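Ac-ASP-7 (Ancylostoma caninum, PDB 3S6S) is of unknown function but, as a hookworm-secreted member of the SCP/TAPS family, is thought to act in host-parasite interactions. Local coordinates at residues E46-V51 and K113-G118; S105-V110 and K142-G147; S90-I95 and M134-V139. One frame throughout, in Å; residues are numbered along the deposited sequence.

Contact 1: E46-V51 and K113-G118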
loop_
_atom_site.group_PDB
_atom_site.type_symbol
_atom_site.label_atom_id
_atom_site.label_comp_id
_atom_site.label_asym_id
_atom_site.label_seq_id
_atom_site.Cartn_x
_atom_site.Cartn_y
_atom_site.Cartn_z
ATOM N N GLU A 46 0.495 12.377 -10.925
ATOM C CA GLU A 46 -0.467 12.456 -9.848
ATOM C C GLU A 46 -0.397 11.134 -9.112
ATOM O O GLU A 46 -0.379 10.065 -9.730
ATOM C CB GLU A 46 -1.871 12.691 -10.396
ATOM C CG GLU A 46 -2.947 12.726 -9.336
ATOM C CD GLU A 46 -4.285 13.145 -9.884
ATOM O OE1 GLU A 46 -4.324 13.745 -10.974
ATOM O OE2 GLU A 46 -5.309 12.875 -9.225
ATOM N N MET A 47 -0.319 11.204 -7.792
ATOM C CA MET A 47 -0.264 10.002 -6.983
ATOM C C MET A 47 -1.126 10.192 -5.737
ATOM O O MET A 47 -1.156 11.276 -5.152
ATOM C CB MET A 47 1.186 9.688 -6.616
ATOM C CG MET A 47 1.382 8.448 -5.739
ATOM S SD MET A 47 1.237 6.867 -6.598
ATOM C CE MET A 47 2.681 6.912 -7.674
ATOM N N TYR A 48 -1.855 9.149 -5.354
ATOM C CA TYR A 48 -2.601 9.176 -4.104
ATOM C C TYR A 48 -1.809 8.441 -3.065
ATOM O O TYR A 48 -1.245 7.401 -3.360
ATOM C CB TYR A 48 -3.982 8.538 -4.270
ATOM C CG TYR A 48 -4.994 9.545 -4.748
ATOM C CD1 TYR A 48 -4.882 10.104 -6.018
ATOM C CD2 TYR A 48 -6.033 9.977 -3.920
ATOM C CE1 TYR A 48 -5.777 11.042 -6.466
ATOM C CE2 TYR A 48 -6.942 10.924 -4.362
ATOM C CZ TYR A 48 -6.802 11.452 -5.646
ATOM O OH TYR A 48 -7.676 12.390 -6.120
ATOM N N GLY A 49 -1.724 8.995 -1.862
ATOM C CA GLY A 49 -1.145 8.256 -0.756
ATOM C C GLY A 49 -2.134 7.152 -0.410
ATOM O O GLY A 49 -3.324 7.278 -0.685
ATOM N N LEU A 50 -1.669 6.059 0.171
ATOM C CA LEU A 50 -2.610 5.057 0.611
ATOM C C LEU A 50 -3.000 5.337 2.055
ATOM O O LEU A 50 -2.155 5.417 2.950
ATOM C CB LEU A 50 -2.019 3.657 0.489
ATOM C CG LEU A 50 -1.544 3.182 -0.882
ATOM C CD1 LEU A 50 -0.891 1.826 -0.735
ATOM C CD2 LEU A 50 -2.704 3.110 -1.866
ATOM N N VAL A 51 -4.294 5.486 2.285
ATOM C CA VAL A 51 -4.783 5.541 3.640
ATOM C C VAL A 51 -4.714 4.149 4.257
ATOM O O VAL A 51 -5.222 3.197 3.683
ATOM C CB VAL A 51 -6.224 6.049 3.672
ATOM C CG1 VAL A 51 -6.837 5.793 5.031
ATOM C CG2 VAL A 51 -6.257 7.524 3.295
ATOM N N LYS A 113 -3.950 4.991 -8.467
ATOM C CA LYS A 113 -5.384 5.156 -8.215
ATOM C C LYS A 113 -5.919 4.310 -7.061
ATOM O O LYS A 113 -7.108 4.372 -6.734
ATOM C CB LYS A 113 -6.191 4.917 -9.491
ATOM C CG LYS A 113 -5.843 5.912 -10.582
ATOM C CD LYS A 113 -6.611 5.691 -11.887
ATOM C CE LYS A 113 -6.236 6.793 -12.895
ATOM N NZ LYS A 113 -6.860 6.571 -14.219
ATOM N N ALA A 114 -5.051 3.512 -6.449
ATOM C CA ALA A 114 -5.383 2.927 -5.154
ATOM C C ALA A 114 -5.347 4.060 -4.125
ATOM O O ALA A 114 -4.536 4.966 -4.243
ATOM C CB ALA A 114 -4.394 1.807 -4.789
ATOM N N THR A 115 -6.225 4.019 -3.130
ATOM C CA THR A 115 -6.311 5.104 -2.153
ATOM C C THR A 115 -6.303 4.633 -0.708
ATOM O O THR A 115 -6.182 5.455 0.214
ATOM C CB THR A 115 -7.587 5.948 -2.330
ATOM O OG1 THR A 115 -8.717 5.225 -1.835
ATOM C CG2 THR A 115 -7.793 6.341 -3.779
ATOM N N ARG A 116 -6.467 3.325 -0.501
ATOM C CA ARG A 116 -6.364 2.764 0.834
ATOM C C ARG A 116 -6.005 1.288 0.816
ATOM O O ARG A 116 -6.226 0.595 -0.186
ATOM C CB ARG A 116 -7.619 3.036 1.681
ATOM C CG ARG A 116 -8.925 2.657 1.055
ATOM C CD ARG A 116 -10.052 2.756 2.082
ATOM N NE ARG A 116 -10.703 4.061 2.087
ATOM C CZ ARG A 116 -11.238 4.626 3.173
ATOM N NH1 ARG A 116 -11.186 4.004 4.349
ATOM N NH2 ARG A 116 -11.810 5.822 3.089
ATOM N N PHE A 117 -5.421 0.836 1.926
ATOM C CA PHE A 117 -4.985 -0.536 2.082
ATOM C C PHE A 117 -4.851 -0.868 3.561
ATOM O O PHE A 117 -4.837 0.021 4.401
ATOM C CB PHE A 117 -3.640 -0.769 1.376
ATOM C CG PHE A 117 -2.428 -0.281 2.156
ATOM C CD1 PHE A 117 -2.399 0.985 2.731
ATOM C CD2 PHE A 117 -1.311 -1.091 2.301
ATOM C CE1 PHE A 117 -1.267 1.431 3.422
ATOM C CE2 PHE A 117 -0.185 -0.655 2.999
ATOM C CZ PHE A 117 -0.166 0.608 3.561
ATOM N N GLY A 118 -4.730 -2.155 3.854
ATOM C CA GLY A 118 -4.403 -2.642 5.171
ATOM C C GLY A 118 -3.696 -3.985 5.041
ATOM O O GLY A 118 -3.863 -4.687 4.037
#
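Val51 and Arg116 face each other as a parallel beta bridge, and two backbone bonds from Val51 hold it in register. The bridge joins the start of strand 51-53 to strand 116-123 in the mixed central sheet of the SCP/TAPS alpha-beta-alpha sandwich. Val51 N gives its hydrogen to Thr115 O at 2.8 Å, almost straight (171°), with the donor standing above the carbonyl plane. Val51 O takes the hydrogen of Phe117 N at 2.9 Å and also receives a CA-H...O contact from Arg116 CA at 3.1 Å. Val51 thus bonds to the residues before and after its bridge partner, the pattern of parallel strands.

Beside the bridge, Leu50 forks. Its CD1 sits over one face of the Phe117 ring, offset toward the rim and 4.0 Å from the centroid, while CD2 reaches Ala114 CB at 3.6 Å. Phe117 meets it with CG between backbone N and carbonyl carbon (chi1 79°), the two side chains crossing at about a right angle. Further back, Tyr48 runs alongside Thr115, its ring carbon CD2 lying 4.0 Å from Thr115 CG2.

The polar ends find partners in a second shell. Tyr48 OH is hydrogen-bonded to Tyr165 N and Ser168 OG, and Thr115 OG1 to Asp141. Arg116 leads away from the bridge to a salt bridge with Asp53, and its NH1 also bonds Asn7. Helix 16-34 covers Leu50 and Ala114 through Arg30.

The chemistry therefore divides: the N-H and C=O of buried Val51 are both bonded across the contact, the Leu50 side is mainly apolar packing, and the hydroxyls and the guanidinium find their partners elsewhere in the chain.

Contact 2: S105-V110 and K142-G147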
loop_
_atom_site.group_PDB
_atom_site.type_symbol
_atom_site.label_atom_id
_atom_site.label_comp_id
_atom_site.label_asym_id
_atom_site.label_seq_id
_atom_site.Cartn_x
_atom_site.Cartn_y
_atom_site.Cartn_z
ATOM N N SER A 105 4.250 -7.712 -7.835
ATOM C CA SER A 105 3.711 -7.200 -6.580
ATOM C C SER A 105 3.760 -5.678 -6.572
ATOM O O SER A 105 2.819 -5.027 -6.143
ATOM C CB SER A 105 4.489 -7.759 -5.380
ATOM O OG SER A 105 4.146 -9.115 -5.132
ATOM N N MET A 106 4.863 -5.119 -7.064
ATOM C CA MET A 106 5.070 -3.682 -7.020
ATOM C C MET A 106 4.070 -2.907 -7.881
ATOM O O MET A 106 3.765 -1.762 -7.576
ATOM C CB MET A 106 6.512 -3.324 -7.376
ATOM C CG MET A 106 7.528 -3.753 -6.317
ATOM S SD MET A 106 7.292 -2.958 -4.703
ATOM C CE MET A 106 6.478 -4.254 -3.826
ATOM N N ARG A 107 3.554 -3.525 -8.942
ATOM C CA ARG A 107 2.473 -2.909 -9.705
ATOM C C ARG A 107 1.307 -2.488 -8.820
ATOM O O ARG A 107 0.762 -1.396 -8.988
ATOM C CB ARG A 107 1.937 -3.852 -10.771
ATOM C CG ARG A 107 2.619 -3.751 -12.096
ATOM C CD ARG A 107 1.751 -4.447 -13.131
ATOM N NE ARG A 107 1.036 -3.474 -13.936
ATOM C CZ ARG A 107 -0.254 -3.538 -14.216
ATOM N NH1 ARG A 107 -0.981 -4.560 -13.757
ATOM N NH2 ARG A 107 -0.804 -2.586 -14.968
ATOM N N GLN A 108 0.907 -3.359 -7.897
ATOM C CA GLN A 108 -0.173 -3.012 -6.979
ATOM C C GLN A 108 0.250 -1.916 -5.991
ATOM O O GLN A 108 -0.460 -0.930 -5.792
ATOM C CB GLN A 108 -0.659 -4.249 -6.229
ATOM C CG GLN A 108 -1.701 -3.937 -5.177
ATOM C CD GLN A 108 -3.029 -3.487 -5.775
ATOM O OE1 GLN A 108 -3.794 -4.304 -6.318
ATOM N NE2 GLN A 108 -3.315 -2.180 -5.681
ATOM N N VAL A 109 1.423 -2.098 -5.389
ATOM C CA VAL A 109 1.965 -1.185 -4.389
ATOM C C VAL A 109 1.967 0.256 -4.881
ATOM O O VAL A 109 1.749 1.210 -4.131
ATOM C CB VAL A 109 3.421 -1.580 -4.070
ATOM C CG1 VAL A 109 4.117 -0.506 -3.218
ATOM C CG2 VAL A 109 3.445 -2.948 -3.390
ATOM N N VAL A 110 2.155 0.389 -6.176
ATOM C CA VAL A 110 2.592 1.632 -6.779
ATOM C C VAL A 110 1.507 2.287 -7.669
ATOM O O VAL A 110 1.682 3.405 -8.150
ATOM C CB VAL A 110 3.927 1.316 -7.520
ATOM C CG1 VAL A 110 3.931 1.747 -8.973
ATOM C CG2 VAL A 110 5.113 1.817 -6.710
ATOM N N LYS A 142 -8.125 -0.678 -4.580
ATOM C CA LYS A 142 -8.137 -0.696 -6.034
ATOM C C LYS A 142 -6.971 -1.458 -6.674
ATOM O O LYS A 142 -5.801 -1.206 -6.403
ATOM C CB LYS A 142 -8.265 0.716 -6.610
ATOM C CG LYS A 142 -8.734 0.705 -8.058
ATOM C CD LYS A 142 -9.043 2.106 -8.570
ATOM C CE LYS A 142 -9.843 2.072 -9.887
ATOM N NZ LYS A 142 -9.211 1.203 -10.924
ATOM N N LYS A 143 -7.336 -2.400 -7.534
ATOM C CA LYS A 143 -6.418 -3.275 -8.227
ATOM C C LYS A 143 -6.227 -2.778 -9.644
ATOM O O LYS A 143 -7.200 -2.534 -10.334
ATOM C CB LYS A 143 -7.034 -4.665 -8.275
ATOM C CG LYS A 143 -6.302 -5.637 -9.144
ATOM C CD LYS A 143 -6.958 -6.972 -9.014
ATOM C CE LYS A 143 -6.118 -8.079 -9.630
ATOM N NZ LYS A 143 -6.902 -9.358 -9.644
ATOM N N PRO A 144 -4.972 -2.618 -10.094
ATOM C CA PRO A 144 -4.805 -2.157 -11.476
ATOM C C PRO A 144 -5.154 -3.292 -12.437
ATOM O O PRO A 144 -5.250 -4.436 -11.997
ATOM C CB PRO A 144 -3.316 -1.861 -11.549
ATOM C CG PRO A 144 -2.706 -2.849 -10.595
ATOM C CD PRO A 144 -3.686 -2.958 -9.461
ATOM N N LYS A 145 -5.361 -2.994 -13.717
ATOM C CA LYS A 145 -5.477 -4.070 -14.700
ATOM C C LYS A 145 -4.241 -4.154 -15.569
ATOM O O LYS A 145 -3.460 -3.213 -15.661
ATOM C CB LYS A 145 -6.755 -4.007 -15.559
ATOM C CG LYS A 145 -7.616 -2.769 -15.425
ATOM C CD LYS A 145 -9.061 -3.093 -15.817
ATOM C CE LYS A 145 -9.097 -4.007 -17.052
ATOM N NZ LYS A 145 -10.431 -4.630 -17.289
ATOM N N ASP A 146 -4.053 -5.306 -16.193
ATOM C CA ASP A 146 -2.864 -5.522 -16.989
ATOM C C ASP A 146 -2.835 -4.550 -18.152
ATOM O O ASP A 146 -3.860 -4.289 -18.788
ATOM C CB ASP A 146 -2.786 -6.976 -17.432
ATOM C CG ASP A 146 -2.554 -7.910 -16.256
ATOM O OD1 ASP A 146 -3.548 -8.281 -15.590
ATOM O OD2 ASP A 146 -1.377 -8.234 -15.970
ATOM N N GLY A 147 -1.660 -3.982 -18.386
ATOM C CA GLY A 147 -1.491 -2.983 -19.412
ATOM C C GLY A 147 -2.001 -1.596 -19.059
ATOM O O GLY A 147 -1.672 -0.645 -19.749
#
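Helix 103-110 is tied to the loop that leaves strand 133-140, with Arg107 and Gln108 each holding a backbone carbonyl of that loop. Gln108 NE2 donates to Lys142 O at 2.8 Å, nearly straight (169°), and the oxygen lies close to the amide plane. CG stands opposite the backbone N (chi1 175°) and the chain then bends at chi2 (69°), which carries the amide over to the loop. The other end of that amide, OE1, rests 3.4 Å from Lys143 CA and equally near Pro144 CD.

Arg107 works three residues further along the loop. Its NH2 donates to Lys145 O at 2.8 Å, the oxygen lying at the guanidinium edge and the donor well above the carbonyl plane. NH1 adds only a weak bond to the same oxygen at 3.4 Å. Pro144 sits between the two grips, with CG over one face of the guanidinium, 4.0 Å from NH1, and its ring also touching Tyr111 and Phe150. Asp146 OD2 is near NH1 but well out of the guanidinium plane, so at most a charge attraction is likely, with no N-H pointing at it.

Two side chains, buried Gln108 and partly exposed Arg107, thus hold main-chain oxygens before and after a proline. It is side-chain-to-backbone bonding that fastens a loop to a helix of the SCP/TAPS alpha-beta-alpha sandwich.

Contact 3: S90-I95 and M134-V139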
loop_
_atom_site.group_PDB
_atom_site.type_symbol
_atom_site.label_atom_id
_atom_site.label_comp_id
_atom_site.label_asym_id
_atom_site.label_seq_id
_atom_site.Cartn_x
_atom_site.Cartn_y
_atom_site.Cartn_z
ATOM N N SER A 90 13.136 -6.828 12.184
ATOM C CA SER A 90 14.264 -6.711 11.268
ATOM C C SER A 90 14.021 -7.593 10.044
ATOM O O SER A 90 14.300 -7.193 8.917
ATOM C CB SER A 90 15.577 -7.094 11.958
ATOM O OG SER A 90 15.962 -6.099 12.895
ATOM N N ALA A 91 13.488 -8.786 10.283
ATOM C CA ALA A 91 13.151 -9.699 9.205
ATOM C C ALA A 91 12.179 -9.046 8.214
ATOM O O ALA A 91 12.380 -9.107 6.994
ATOM C CB ALA A 91 12.560 -10.986 9.771
ATOM N N LEU A 92 11.130 -8.425 8.758
ATOM C CA LEU A 92 10.114 -7.745 7.967
ATOM C C LEU A 92 10.788 -6.757 7.050
ATOM O O LEU A 92 10.559 -6.749 5.836
ATOM C CB LEU A 92 9.147 -7.003 8.883
ATOM C CG LEU A 92 7.803 -6.476 8.349
ATOM C CD1 LEU A 92 7.772 -4.955 8.353
ATOM C CD2 LEU A 92 7.422 -7.051 6.975
ATOM N N LYS A 93 11.636 -5.928 7.641
ATOM C CA LYS A 93 12.363 -4.917 6.890
ATOM C C LYS A 93 13.104 -5.531 5.696
ATOM O O LYS A 93 13.155 -4.932 4.617
ATOM C CB LYS A 93 13.323 -4.190 7.795
ATOM N N GLU A 94 13.668 -6.724 5.893
ATOM C CA GLU A 94 14.423 -7.409 4.847
ATOM C C GLU A 94 13.481 -8.029 3.821
ATOM O O GLU A 94 13.722 -7.958 2.617
ATOM C CB GLU A 94 15.312 -8.500 5.445
ATOM C CG GLU A 94 16.389 -7.971 6.373
ATOM C CD GLU A 94 17.240 -9.072 7.001
ATOM O OE1 GLU A 94 16.815 -10.256 7.004
ATOM O OE2 GLU A 94 18.342 -8.739 7.491
ATOM N N ILE A 95 12.416 -8.649 4.315
ATOM C CA ILE A 95 11.381 -9.213 3.454
ATOM C C ILE A 95 10.813 -8.169 2.501
ATOM O O ILE A 95 10.556 -8.472 1.339
ATOM C CB ILE A 95 10.260 -9.824 4.279
ATOM C CG1 ILE A 95 10.733 -11.151 4.857
ATOM C CG2 ILE A 95 9.013 -10.026 3.434
ATOM C CD1 ILE A 95 9.780 -11.736 5.855
ATOM N N MET A 134 7.422 -15.696 8.697
ATOM C CA MET A 134 6.299 -14.772 8.689
ATOM C C MET A 134 5.611 -14.715 7.328
ATOM O O MET A 134 6.262 -14.795 6.288
ATOM C CB MET A 134 6.744 -13.375 9.096
ATOM C CG MET A 134 7.859 -12.792 8.255
ATOM S SD MET A 134 8.190 -11.126 8.856
ATOM C CE MET A 134 7.999 -11.362 10.626
ATOM N N ASP A 135 4.291 -14.568 7.356
ATOM C CA ASP A 135 3.504 -14.363 6.150
ATOM C C ASP A 135 2.640 -13.116 6.271
ATOM O O ASP A 135 1.902 -12.959 7.245
ATOM C CB ASP A 135 2.617 -15.568 5.899
ATOM C CG ASP A 135 3.408 -16.798 5.576
ATOM O OD1 ASP A 135 3.251 -17.802 6.293
ATOM O OD2 ASP A 135 4.183 -16.767 4.601
ATOM N N TRP A 136 2.737 -12.233 5.279
ATOM C CA TRP A 136 1.922 -11.018 5.239
ATOM C C TRP A 136 1.030 -10.987 3.995
ATOM O O TRP A 136 1.452 -11.385 2.907
ATOM C CB TRP A 136 2.818 -9.779 5.250
ATOM C CG TRP A 136 3.548 -9.589 6.541
ATOM C CD1 TRP A 136 4.766 -10.123 6.893
ATOM C CD2 TRP A 136 3.108 -8.826 7.670
ATOM N NE1 TRP A 136 5.107 -9.730 8.167
ATOM C CE2 TRP A 136 4.105 -8.939 8.668
ATOM C CE3 TRP A 136 1.965 -8.068 7.941
ATOM C CZ2 TRP A 136 3.995 -8.312 9.909
ATOM C CZ3 TRP A 136 1.854 -7.449 9.182
ATOM C CH2 TRP A 136 2.863 -7.578 10.148
ATOM N N VAL A 137 -0.212 -10.539 4.147
ATOM C CA VAL A 137 -0.911 -10.040 2.975
ATOM C C VAL A 137 -1.324 -8.596 3.150
ATOM O O VAL A 137 -1.632 -8.143 4.253
ATOM C CB VAL A 137 -2.096 -10.958 2.428
ATOM C CG1 VAL A 137 -2.065 -12.361 3.020
ATOM C CG2 VAL A 137 -3.452 -10.298 2.573
ATOM N N CYS A 138 -1.278 -7.864 2.041
ATOM C CA CYS A 138 -1.907 -6.557 1.954
ATOM C C CYS A 138 -3.072 -6.595 0.974
ATOM O O CYS A 138 -3.050 -7.283 -0.066
ATOM C CB CYS A 138 -0.912 -5.474 1.568
ATOM S SG CYS A 138 0.356 -5.221 2.816
ATOM N N VAL A 139 -4.092 -5.846 1.351
ATOM C CA VAL A 139 -5.322 -5.721 0.616
ATOM C C VAL A 139 -5.503 -4.242 0.284
ATOM O O VAL A 139 -5.310 -3.356 1.137
ATOM C CB VAL A 139 -6.517 -6.256 1.455
ATOM C CG1 VAL A 139 -7.812 -5.622 1.003
ATOM C CG2 VAL A 139 -6.572 -7.799 1.393
#
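Helix 90-95 lies over strand 134-139 with their axes 10.4 Å apart at closest and their directions 56° from each other, so the two meet over a short patch at the start of the strand segment. This is one layer contact of the alpha-beta-alpha sandwich of SCP/TAPS proteins, a helix lying on a face of the central sheet. The nearest alpha carbons belong to Leu92 and Met134, and everything that touches is apolar or aromatic and buried.

Met134 rises from the strand with CG between backbone N and carbonyl carbon (chi1 56°) and runs into the helix. Its sulfur comes to 4.0 Å from Leu92 CA and lies beside the CB atoms of Ala91 and Leu92. Ile95 comes down from the next turn and lies obliquely across Met134, its CD1 3.3 Å from Met134 CG.

Two residues along the strand, Trp136 points to the same side. Leu92 crosses it at about a right angle and lays CD2 over one face of the indole, 4.1 Å from the centroid of the five-membered ring and 3.7 Å from Trp136 NE1, in a CH-pi contact. Phe80 of the neighbouring strand 76-83 meets the same indole with nearly parallel planes, and Phe18 and Ile22 of helix 16-34 also touch it, so helix 16-34 shares the patch with helix 88-99. Val137 packs instead on helix 54-65, while Cys138 is joined by a disulfide to Cys119 of the adjacent strand.

The polar edge of the buried indole turns to Met134: Trp136 NE1 makes a weak hydrogen bond to Met134 SD at 3.5 Å, with the sulfur in the ring plane.

From the N terminus the chain passes helix 16-34 and first lays down 46-51, then 90-95, then 105-110. Their partners follow in the same order: 113-118 returns to 46-51 and closes contact 1, 134-139 returns to 90-95 and closes contact 3, and 142-147 returns to 105-110 and closes contact 2. Each of the three loops therefore crosses the other two. Contact 1 joins strands 51-53 and 116-123, contact 3 sets helix 88-99 on strand 133-140, and contact 2 binds helix 103-110 to the loop beyond that strand. Neighbouring strands link contacts 1 and 3, with Gly118 O probably hydrogen-bonded to Val139 N; contacts 1 and 2 touch where Ala114 packs near Lys142 and Gln108.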